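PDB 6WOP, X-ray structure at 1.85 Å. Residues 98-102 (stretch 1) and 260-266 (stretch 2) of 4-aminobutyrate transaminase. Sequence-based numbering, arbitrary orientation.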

# COMPACT_ATOMS: atom_id res chain seq x y z
N ALA A 98 35.26 -5.26 -3.76
CA ALA A 98 34.12 -4.34 -3.91
C ALA A 98 34.46 -2.98 -3.29
O ALA A 98 35.11 -2.93 -2.25
CB ALA A 98 32.88 -4.88 -3.21
N PRO A 99 34.00 -1.89 -3.89
CA PRO A 99 34.30 -0.56 -3.30
C PRO A 99 33.34 -0.20 -2.17
O PRO A 99 32.39 0.56 -2.32
CB PRO A 99 34.16 0.38 -4.51
CG PRO A 99 33.26 -0.35 -5.48
CD PRO A 99 33.54 -1.83 -5.29
N ILE A 100 33.64 -0.70 -0.98
CA ILE A 100 32.82 -0.58 0.22
C ILE A 100 33.72 0.00 1.30
O ILE A 100 34.87 -0.42 1.44
CB ILE A 100 32.26 -1.96 0.68
CG1 ILE A 100 31.23 -2.53 -0.34
CG2 ILE A 100 31.69 -1.88 2.18
CD1 ILE A 100 29.98 -1.59 -0.51
N ALA A 101 33.20 0.93 2.08
CA ALA A 101 33.99 1.55 3.14
C ALA A 101 33.99 0.64 4.37
O ALA A 101 32.93 0.37 4.94
CB ALA A 101 33.42 2.93 3.48
N GLY A 102 35.19 0.20 4.79
CA GLY A 102 35.32 -0.63 5.96
C GLY A 102 35.08 -2.08 5.58
O GLY A 102 34.95 -2.37 4.40
N THR A 260 33.08 8.52 -4.47
CA THR A 260 31.95 8.24 -3.61
C THR A 260 31.75 6.74 -3.50
O THR A 260 31.76 6.03 -4.52
CB THR A 260 30.68 8.88 -4.18
OG1 THR A 260 30.89 10.30 -4.39
CG2 THR A 260 29.46 8.61 -3.29
N LYS A 261 31.46 6.26 -2.29
CA LYS A 261 31.16 4.85 -2.07
C LYS A 261 29.71 4.63 -1.67
O LYS A 261 29.15 5.36 -0.83
CB LYS A 261 32.06 4.28 -0.99
CG LYS A 261 33.51 4.07 -1.44
CD LYS A 261 34.27 3.39 -0.32
CE LYS A 261 35.69 3.90 -0.26
NZ LYS A 261 36.21 4.01 -1.64
N ALA A 262 29.12 3.59 -2.22
CA ALA A 262 27.79 3.12 -1.86
C ALA A 262 27.86 2.23 -0.63
O ALA A 262 28.90 1.63 -0.33
CB ALA A 262 27.21 2.30 -3.02
N ASP A 263 26.73 2.14 0.10
CA ASP A 263 26.68 1.29 1.27
C ASP A 263 26.44 -0.16 0.89
O ASP A 263 26.85 -1.06 1.63
CB ASP A 263 25.52 1.72 2.19
CG ASP A 263 25.70 3.13 2.69
OD1 ASP A 263 26.50 3.28 3.64
OD2 ASP A 263 25.06 4.08 2.15
N LEU A 264 25.69 -0.38 -0.20
CA LEU A 264 25.32 -1.68 -0.75
C LEU A 264 25.51 -1.69 -2.26
O LEU A 264 25.23 -0.69 -2.94
CB LEU A 264 23.84 -2.02 -0.44
CG LEU A 264 23.50 -2.07 1.04
CD1 LEU A 264 22.00 -1.97 1.34
CD2 LEU A 264 23.99 -3.48 1.57
N ILE A 265 25.96 -2.82 -2.81
CA ILE A 265 26.10 -2.96 -4.26
C ILE A 265 25.44 -4.25 -4.70
O ILE A 265 25.68 -5.30 -4.10
CB ILE A 265 27.58 -2.94 -4.70
CG1 ILE A 265 28.23 -1.62 -4.30
CG2 ILE A 265 27.68 -3.15 -6.19
CD1 ILE A 265 29.76 -1.59 -4.52
N THR A 266 24.64 -4.19 -5.78
CA THR A 266 24.05 -5.43 -6.25
C THR A 266 24.79 -5.93 -7.49
O THR A 266 25.32 -5.12 -8.26
CB THR A 266 22.56 -5.24 -6.59
OG1 THR A 266 22.41 -4.20 -7.57
CG2 THR A 266 21.77 -4.86 -5.34
O HOH W 1 30.95 2.01 -3.95
O HOH W 2 30.51 1.80 1.84

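Stretch 1 (98-102) has no regular secondary structure; Ala98 is the first residue to leave helical phi/psi after a helix, and the chain then runs largely extended through Ile100 and Ala101. Its one internal backbone hydrogen bond, from Ile100 N to Ala98 O at 3.0 Å, is weak and spans Pro99, whose phi/psi of -82/83 bends the chain between them. Stretch 2 (260-266) is loop up to Asp263 and strand from Leu264 onward. The two backbones come nearest at Ile100 and Lys261, whose CA atoms lie 6.1 Å apart, and no direct hydrogen bond joins the stretches.

Two waters bridge the backbones instead, both reaching Ala262. Water 1 donates to Pro99 O at 2.6 Å and accepts from Ala262 N at 3.0 Å; water 2 accepts from Ala101 N at 2.8 Å and donates to Ala262 O at 2.7 Å. The NH and the carbonyl of Ala262 are thus each paired through a water with a complementary group on stretch 1, one on the residue before Ile100 and one on the residue after it. The bridged groups are too far apart to bond directly: Pro99 O lies 4.5 Å from Ala262 N, and Ala101 N lies 5.0 Å from Ala262 O.

The rest is van der Waals packing, with 297 Å² buried over both sides. Ile265 points its CA-to-CB bond toward stretch 1 and, with chi1 m and chi2 t, extends CD1 to the two larger apolar side chains there. Ile265 CD1 lies 3.8 Å from Pro99 CG and 4.0 Å from Ile100 CD1, so one methyl group touches both. The neighbouring strand residue Leu264 has its CA-to-CB bond directed away, as expected from strand alternation, and adds almost nothing to the contact.

Ile100 begins with its CA-to-CB bond directed away from stretch 2, but its m, m rotamer brings the end of the side chain back. Its CD1 packs 3.4 Å from Ala262 O and 3.8 Å from Asp263 O, so the methyl rests against backbone carbonyls as well as against Ile265. The CG1-CD1 arm of isoleucine suits this position, because it carries an apolar methyl back to the partner. Pro99 offers a compact apolar ring, C-gamma endo, whose CA-to-CB bond points sideways to stretch 2 and whose CG meets Ile265.

Lys261 points its CA-to-CB bond toward stretch 1 and uses its methylenes rather than its charge. Its CG is 3.8 Å from Pro99 O, and its CD is 3.8 Å from Ile100 C and 3.6 Å from Ala101 N. The CB of Ala101 lies 3.9 Å from Lys261 CD, a small side chain meeting the aliphatic stem, while the lysine as a whole remains exposed. Asp263 directs its CA-to-CB bond away, and its carboxylate oxygens OD1 and OD2 are hydrogen-bonded elsewhere in the structure. Gly102, outside the contact, has a positive phi of 85°, which by itself favours glycine.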